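Local atomic coordinates of rhamnosidase B (PDB entry 2OKX), a protein that hydrolyses terminal alpha-L-rhamnose from glycosides and, as a family 78 glycoside hydrolase, probably works with inversion of the anomeric configuration. Residues S100-R106 / V234-N238; M144-Q148 / S570-V574. All coordinates share one frame; numbering follows the deposited sequence.

Overall arrangement
Both contacts tie loops of the N-terminal domain to other parts of the chain: contact 1 to the D2 domain, contact 2 to the six-hairpin glycosidase domain that carries the helical barrel. Their centres are about 12 Å apart and they touch directly. F102 N of contact 1 probably donates a hydrogen bond to Q147 O of contact 2 at 3.2 Å, and F102 CB packs on V574 CG2 at 3.4 Å. The side chain of F102 lies about 4 Å from a bound glycerol, and that of E572 about 3 Å from one. Such molecules, probably from the crystallisation liquor, often mark pockets, and these may lie in or near the sugar-binding site. Contact 2 is buried, contact 1 only partly.

Contact 1. Residues S100-R106 / V234-N238; sequences SNFYYLR and VNHAN
The side-chain oxygen of N235 is held by R106: NH1 donates to OD1 at 2.8 Å. The donor is tilted 32° from the carbonyl plane, while OD1 lies at the guanidinium edge and the two flat groups are only 18° apart. R106 reaches it as an extended chain with CG anti to the backbone N (chi1 -166°), its NH1 also passing 3.5 Å from V234 CG2. A water accepts from N235 ND2 at 3.1 Å and, weakly, from R106 NH1, a second, looser link between the two groups; R106 NE is held by S18. With an alanine in place of R106, N235 would probably lose its charged mate and be freer to turn, and S18 would lose a donor. Nearer the backbone, S100 N donates to V234 O (3.0 Å), and S100 OG accepts from R106 N (3.0 Å), closing the loop on itself. Beyond it A237 CB meets F102 CD1 at 4.0 Å, next to the Asx turn at N101. The loop between strands 87-96 and 110-117 thus lies against the link from helix 225-229 to strand 240-252, both bonded through their backbones to A621, with H310 and W622 against the F102 ring.

Contact 2. Residues M144-Q148 / S570-V574; sequences MACQQ and SYEQV
Q147 crosses E572 obliquely, its amide plane 28° from the carboxylate plane. A bend at chi2 (91°) turns the Q147 amide against the E572 stem, with Q147 CD 3.7 Å from E572 CG, while nearer the backbone Q147 CB rests on V574 CG2 at 3.8 Å. The glutamine lies across the glutamate's CG and CD, and the polar end of E572 has other partners: OE1 is in a salt bridge with R858 and bonded to a glycerol, and OE2 accepts from the indole N-H of W576. R858 and W576 thus hold the two carboxylate oxygens and probably limit the rotation of the group; OE2 also lies close to the carboxylate of D567.

The next residue goes another way. Q148 runs out extended beyond CG and crosses Q573 at about a right angle, their amide planes 81° apart. Its CG lies 3.4 Å from E572 O and its CD 3.2 Å from the same oxygen, and its amide ends among the backbone carbonyls of S570 and Y571. Residues 570-574 lie in the connection between helices 544-559 and 577-590 of the six-hairpin domain, whose helices build the (alpha/alpha)6 barrel of this family; loops at one end of such barrels commonly line the active site. Here the side-chain NE2 of Q573 donates to P569 O and R502 O. M144 crosses the Q573 side chain nearly at right angles, its CE 4.1 Å from Q573 NE2. A145 CB sits 4.0 Å from Y571 O, and Q148 N turns back to A145 O at 3.1 Å.

Contact 1. Residues S100-R106 / V234-N238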
ATOM      1  N   SER A 100      -0.974  12.725   9.598  1.00 23.00           N
ATOM      2  CA  SER A 100      -1.841  11.560   9.440  1.00 24.54           C
ATOM      3  C   SER A 100      -1.706  10.954   8.042  1.00 23.41           C
ATOM      4  O   SER A 100      -1.358  11.652   7.092  1.00 23.20           O
ATOM      5  CB  SER A 100      -3.308  11.948   9.677  1.00 25.58           C
ATOM      6  OG  SER A 100      -3.538  12.370  11.014  1.00 25.84           O
ATOM      7  N   ASN A 101      -1.960   9.649   7.927  1.00 24.38           N
ATOM      8  CA  ASN A 101      -1.924   8.976   6.628  1.00 22.24           C
ATOM      9  C   ASN A 101      -2.960   7.845   6.600  1.00 22.03           C
ATOM     10  O   ASN A 101      -3.841   7.798   7.461  1.00 22.01           O
ATOM     11  CB  ASN A 101      -0.512   8.457   6.281  1.00 19.07           C
ATOM     12  CG  ASN A 101       0.060   7.507   7.327  1.00 20.16           C
ATOM     13  OD1 ASN A 101      -0.621   6.604   7.813  1.00 20.90           O
ATOM     14  ND2 ASN A 101       1.335   7.697   7.655  1.00 21.42           N
ATOM     15  N   PHE A 102      -2.867   6.952   5.620  1.00 22.45           N
ATOM     16  CA  PHE A 102      -3.830   5.856   5.478  1.00 22.00           C
ATOM     17  C   PHE A 102      -3.640   4.676   6.433  1.00 22.18           C
ATOM     18  O   PHE A 102      -4.408   3.714   6.380  1.00 22.29           O
ATOM     19  CB  PHE A 102      -3.828   5.322   4.039  1.00 21.29           C
ATOM     20  CG  PHE A 102      -4.368   6.285   3.009  1.00 22.43           C
ATOM     21  CD1 PHE A 102      -4.280   7.664   3.189  1.00 22.32           C
ATOM     22  CD2 PHE A 102      -4.863   5.804   1.797  1.00 21.67           C
ATOM     23  CE1 PHE A 102      -4.666   8.550   2.173  1.00 24.37           C
ATOM     24  CE2 PHE A 102      -5.248   6.675   0.776  1.00 24.36           C
ATOM     25  CZ  PHE A 102      -5.147   8.055   0.964  1.00 25.43           C
ATOM     26  N   TYR A 103      -2.610   4.718   7.275  1.00 22.34           N
ATOM     27  CA  TYR A 103      -2.391   3.642   8.243  1.00 22.23           C
ATOM     28  C   TYR A 103      -1.869   4.161   9.579  1.00 23.56           C
ATOM     29  O   TYR A 103      -1.273   3.423  10.368  1.00 22.21           O
ATOM     30  CB  TYR A 103      -1.462   2.543   7.681  1.00 21.16           C
ATOM     31  CG  TYR A 103      -0.158   2.980   7.026  1.00 22.58           C
ATOM     32  CD1 TYR A 103       0.839   3.638   7.754  1.00 21.01           C
ATOM     33  CD2 TYR A 103       0.109   2.657   5.691  1.00 22.49           C
ATOM     34  CE1 TYR A 103       2.069   3.957   7.170  1.00 20.04           C
ATOM     35  CE2 TYR A 103       1.334   2.969   5.100  1.00 23.59           C
ATOM     36  CZ  TYR A 103       2.311   3.617   5.845  1.00 22.90           C
ATOM     37  OH  TYR A 103       3.529   3.907   5.266  1.00 21.67           O
ATOM     38  N   TYR A 104      -2.127   5.441   9.830  1.00 23.29           N
ATOM     39  CA  TYR A 104      -1.703   6.095  11.058  1.00 22.49           C
ATOM     40  C   TYR A 104      -2.485   7.386  11.274  1.00 23.00           C
ATOM     41  O   TYR A 104      -2.622   8.196  10.361  1.00 19.53           O
ATOM     42  CB  TYR A 104      -0.202   6.412  10.998  1.00 23.84           C
ATOM     43  CG  TYR A 104       0.259   7.360  12.087  1.00 22.16           C
ATOM     44  CD1 TYR A 104       0.422   8.723  11.831  1.00 24.07           C
ATOM     45  CD2 TYR A 104       0.483   6.903  13.385  1.00 22.68           C
ATOM     46  CE1 TYR A 104       0.792   9.615  12.847  1.00 22.74           C
ATOM     47  CE2 TYR A 104       0.854   7.780  14.408  1.00 23.97           C
ATOM     48  CZ  TYR A 104       1.004   9.134  14.132  1.00 25.46           C
ATOM     49  OH  TYR A 104       1.357   9.996  15.143  1.00 25.99           O
ATOM     50  N   LEU A 105      -3.013   7.561  12.483  1.00 23.24           N
ATOM     51  CA  LEU A 105      -3.751   8.777  12.817  1.00 25.28           C
ATOM     52  C   LEU A 105      -2.865   9.589  13.753  1.00 25.40           C
ATOM     53  O   LEU A 105      -2.434   9.095  14.796  1.00 24.70           O
ATOM     54  CB  LEU A 105      -5.087   8.442  13.492  1.00 26.04           C
ATOM     55  CG  LEU A 105      -6.187   7.893  12.570  1.00 27.25           C
ATOM     56  CD1 LEU A 105      -5.888   6.442  12.192  1.00 27.98           C
ATOM     57  CD2 LEU A 105      -7.527   7.977  13.282  1.00 26.94           C
ATOM     58  N   ARG A 106      -2.585  10.829  13.368  1.00 25.43           N
ATOM     59  CA  ARG A 106      -1.721  11.694  14.161  1.00 25.20           C
ATOM     60  C   ARG A 106      -2.060  11.721  15.648  1.00 26.90           C
ATOM     61  O   ARG A 106      -3.207  11.951  16.039  1.00 26.47           O
ATOM     62  CB  ARG A 106      -1.747  13.126  13.624  1.00 26.05           C
ATOM     63  CG  ARG A 106      -0.621  13.985  14.186  1.00 25.52           C
ATOM     64  CD  ARG A 106      -0.787  15.462  13.886  1.00 24.33           C
ATOM     65  NE  ARG A 106       0.389  16.211  14.324  1.00 25.13           N
ATOM     66  CZ  ARG A 106       0.518  17.530  14.241  1.00 26.37           C
ATOM     67  NH1 ARG A 106      -0.464  18.266  13.737  1.00 26.92           N
ATOM     68  NH2 ARG A 106       1.638  18.112  14.651  1.00 24.45           N
ATOM     69  N   VAL A 234      -2.510  18.559   7.942  1.00 26.32           N
ATOM     70  CA  VAL A 234      -1.594  17.609   8.577  1.00 25.57           C
ATOM     71  C   VAL A 234      -2.336  16.704   9.559  1.00 25.31           C
ATOM     72  O   VAL A 234      -1.864  15.615   9.898  1.00 24.78           O
ATOM     73  CB  VAL A 234      -0.473  18.331   9.367  1.00 26.39           C
ATOM     74  CG1 VAL A 234       0.381  19.170   8.428  1.00 25.31           C
ATOM     75  CG2 VAL A 234      -1.090  19.198  10.470  1.00 25.36           C
ATOM     76  N   ASN A 235      -3.502  17.152  10.010  1.00 25.27           N
ATOM     77  CA  ASN A 235      -4.279  16.391  10.980  1.00 25.52           C
ATOM     78  C   ASN A 235      -5.226  15.334  10.420  1.00 24.74           C
ATOM     79  O   ASN A 235      -5.894  14.637  11.182  1.00 25.81           O
ATOM     80  CB  ASN A 235      -5.049  17.359  11.880  1.00 26.85           C
ATOM     81  CG  ASN A 235      -4.125  18.283  12.647  1.00 29.78           C
ATOM     82  OD1 ASN A 235      -3.248  17.829  13.383  1.00 30.07           O
ATOM     83  ND2 ASN A 235      -4.310  19.585  12.472  1.00 30.94           N
ATOM     84  N   HIS A 236      -5.292  15.207   9.100  1.00 23.52           N
ATOM     85  CA  HIS A 236      -6.160  14.199   8.497  1.00 23.49           C
ATOM     86  C   HIS A 236      -5.583  13.756   7.161  1.00 23.58           C
ATOM     87  O   HIS A 236      -4.613  14.334   6.679  1.00 24.48           O
ATOM     88  CB  HIS A 236      -7.574  14.748   8.283  1.00 22.64           C
ATOM     89  CG  HIS A 236      -7.650  15.826   7.249  1.00 22.57           C
ATOM     90  ND1 HIS A 236      -7.651  17.167   7.568  1.00 23.61           N
ATOM     91  CD2 HIS A 236      -7.690  15.759   5.898  1.00 19.82           C
ATOM     92  CE1 HIS A 236      -7.688  17.880   6.456  1.00 21.60           C
ATOM     93  NE2 HIS A 236      -7.711  17.050   5.429  1.00 24.85           N
ATOM     94  N   ALA A 237      -6.186  12.733   6.563  1.00 23.47           N
ATOM     95  CA  ALA A 237      -5.711  12.222   5.285  1.00 23.69           C
ATOM     96  C   ALA A 237      -6.790  12.289   4.217  1.00 25.25           C
ATOM     97  O   ALA A 237      -6.819  11.466   3.301  1.00 24.77           O
ATOM     98  CB  ALA A 237      -5.217  10.786   5.444  1.00 23.96           C
ATOM     99  N   ASN A 238      -7.693  13.257   4.346  1.00 23.76           N
ATOM    100  CA  ASN A 238      -8.745  13.438   3.359  1.00 23.30           C
ATOM    101  C   ASN A 238      -8.187  14.340   2.274  1.00 22.72           C
ATOM    102  O   ASN A 238      -7.274  15.127   2.519  1.00 24.15           O
ATOM    103  CB  ASN A 238      -9.972  14.122   3.967  1.00 22.97           C
ATOM    104  CG  ASN A 238     -10.627  13.299   5.047  1.00 24.59           C
ATOM    105  OD1 ASN A 238     -10.913  12.114   4.855  1.00 24.56           O
ATOM    106  ND2 ASN A 238     -10.887  13.924   6.190  1.00 24.83           N
TER
HETATM  107  O   HOH W   1      -1.870  21.379  13.283  1.00 43.72           O

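Contact 2. Residues M144-Q148 / S570-V574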
ATOM      1  N   MET A 144       6.557  10.609   1.503  1.00 20.37           N
ATOM      2  CA  MET A 144       6.599   9.461   0.604  1.00 20.64           C
ATOM      3  C   MET A 144       5.413   9.381  -0.349  1.00 20.61           C
ATOM      4  O   MET A 144       5.588   9.245  -1.560  1.00 21.78           O
ATOM      5  CB  MET A 144       6.690   8.179   1.425  1.00 20.39           C
ATOM      6  CG  MET A 144       7.045   6.935   0.630  1.00 19.87           C
ATOM      7  SD  MET A 144       7.486   5.625   1.780  1.00 21.49           S
ATOM      8  CE  MET A 144       7.265   4.142   0.740  1.00 20.68           C
ATOM      9  N   ALA A 145       4.209   9.464   0.203  1.00 20.89           N
ATOM     10  CA  ALA A 145       2.990   9.389  -0.591  1.00 21.51           C
ATOM     11  C   ALA A 145       1.826   9.835   0.273  1.00 21.35           C
ATOM     12  O   ALA A 145       1.944   9.893   1.502  1.00 21.81           O
ATOM     13  CB  ALA A 145       2.765   7.950  -1.070  1.00 19.74           C
ATOM     14  N   CYS A 146       0.695  10.137  -0.353  1.00 21.77           N
ATOM     15  CA  CYS A 146      -0.464  10.565   0.420  1.00 22.30           C
ATOM     16  C   CYS A 146      -0.869   9.474   1.406  1.00 22.42           C
ATOM     17  O   CYS A 146      -1.445   9.762   2.455  1.00 22.94           O
ATOM     18  CB  CYS A 146      -1.642  10.907  -0.504  1.00 23.21           C
ATOM     19  SG  CYS A 146      -2.329   9.523  -1.466  1.00 24.72           S
ATOM     20  N   GLN A 147      -0.539   8.225   1.081  1.00 22.98           N
ATOM     21  CA  GLN A 147      -0.900   7.094   1.931  1.00 21.72           C
ATOM     22  C   GLN A 147       0.122   6.737   3.001  1.00 22.10           C
ATOM     23  O   GLN A 147      -0.229   6.132   4.016  1.00 23.13           O
ATOM     24  CB  GLN A 147      -1.129   5.825   1.084  1.00 22.86           C
ATOM     25  CG  GLN A 147      -2.078   5.974  -0.106  1.00 22.44           C
ATOM     26  CD  GLN A 147      -1.357   6.355  -1.383  1.00 24.75           C
ATOM     27  OE1 GLN A 147      -0.181   6.718  -1.359  1.00 24.38           O
ATOM     28  NE2 GLN A 147      -2.064   6.282  -2.511  1.00 24.26           N
ATOM     29  N   GLN A 148       1.376   7.122   2.794  1.00 22.83           N
ATOM     30  CA  GLN A 148       2.424   6.718   3.720  1.00 22.56           C
ATOM     31  C   GLN A 148       3.184   7.781   4.512  1.00 21.76           C
ATOM     32  O   GLN A 148       2.712   8.899   4.693  1.00 21.38           O
ATOM     33  CB  GLN A 148       3.409   5.840   2.946  1.00 23.47           C
ATOM     34  CG  GLN A 148       2.712   4.915   1.941  1.00 22.24           C
ATOM     35  CD  GLN A 148       3.530   3.680   1.622  1.00 21.11           C
ATOM     36  OE1 GLN A 148       3.693   3.301   0.455  1.00 21.05           O
ATOM     37  NE2 GLN A 148       4.047   3.042   2.658  1.00 17.43           N
ATOM     38  N   SER A 570       4.173  -1.395  -2.867  1.00 19.54           N
ATOM     39  CA  SER A 570       4.852  -0.208  -3.372  1.00 18.78           C
ATOM     40  C   SER A 570       4.156   1.118  -3.072  1.00 19.83           C
ATOM     41  O   SER A 570       4.521   1.809  -2.118  1.00 19.48           O
ATOM     42  CB  SER A 570       5.081  -0.339  -4.884  1.00 20.93           C
ATOM     43  OG  SER A 570       3.859  -0.529  -5.577  1.00 24.00           O
ATOM     44  N   TYR A 571       3.151   1.467  -3.873  1.00 18.73           N
ATOM     45  CA  TYR A 571       2.447   2.735  -3.705  1.00 20.08           C
ATOM     46  C   TYR A 571       1.755   3.017  -2.377  1.00 21.95           C
ATOM     47  O   TYR A 571       1.887   4.124  -1.846  1.00 21.47           O
ATOM     48  CB  TYR A 571       1.415   2.938  -4.826  1.00 20.36           C
ATOM     49  CG  TYR A 571       2.016   3.018  -6.212  1.00 20.81           C
ATOM     50  CD1 TYR A 571       2.265   1.865  -6.953  1.00 20.80           C
ATOM     51  CD2 TYR A 571       2.393   4.247  -6.757  1.00 20.11           C
ATOM     52  CE1 TYR A 571       2.880   1.928  -8.201  1.00 20.85           C
ATOM     53  CE2 TYR A 571       3.011   4.324  -8.002  1.00 20.18           C
ATOM     54  CZ  TYR A 571       3.255   3.163  -8.717  1.00 21.27           C
ATOM     55  OH  TYR A 571       3.910   3.229  -9.925  1.00 20.29           O
ATOM     56  N   GLU A 572       1.044   2.039  -1.819  1.00 19.80           N
ATOM     57  CA  GLU A 572       0.289   2.312  -0.599  1.00 20.19           C
ATOM     58  C   GLU A 572       0.571   1.544   0.696  1.00 20.94           C
ATOM     59  O   GLU A 572       0.696   2.166   1.756  1.00 18.61           O
ATOM     60  CB  GLU A 572      -1.206   2.221  -0.931  1.00 20.06           C
ATOM     61  CG  GLU A 572      -1.541   2.785  -2.316  1.00 19.17           C
ATOM     62  CD  GLU A 572      -3.021   3.069  -2.516  1.00 20.88           C
ATOM     63  OE1 GLU A 572      -3.441   3.241  -3.681  1.00 21.24           O
ATOM     64  OE2 GLU A 572      -3.761   3.134  -1.514  1.00 22.68           O
ATOM     65  N   GLN A 573       0.659   0.215   0.629  1.00 17.54           N
ATOM     66  CA  GLN A 573       0.893  -0.591   1.831  1.00 18.70           C
ATOM     67  C   GLN A 573      -0.271  -0.343   2.797  1.00 20.24           C
ATOM     68  O   GLN A 573      -0.102  -0.346   4.022  1.00 21.09           O
ATOM     69  CB  GLN A 573       2.222  -0.200   2.492  1.00 19.54           C
ATOM     70  CG  GLN A 573       3.465  -0.589   1.686  1.00 19.47           C
ATOM     71  CD  GLN A 573       4.736   0.095   2.179  1.00 19.05           C
ATOM     72  OE1 GLN A 573       4.920   0.311   3.376  1.00 19.62           O
ATOM     73  NE2 GLN A 573       5.629   0.421   1.247  1.00 17.91           N
ATOM     74  N   VAL A 574      -1.453  -0.139   2.222  1.00 19.11           N
ATOM     75  CA  VAL A 574      -2.671   0.141   2.981  1.00 19.33           C
ATOM     76  C   VAL A 574      -3.637  -1.039   3.064  1.00 19.43           C
ATOM     77  O   VAL A 574      -3.832  -1.764   2.088  1.00 16.00           O
ATOM     78  CB  VAL A 574      -3.435   1.338   2.352  1.00 19.94           C
ATOM     79  CG1 VAL A 574      -4.795   1.520   3.024  1.00 20.75           C
ATOM     80  CG2 VAL A 574      -2.609   2.610   2.492  1.00 20.37           C
TER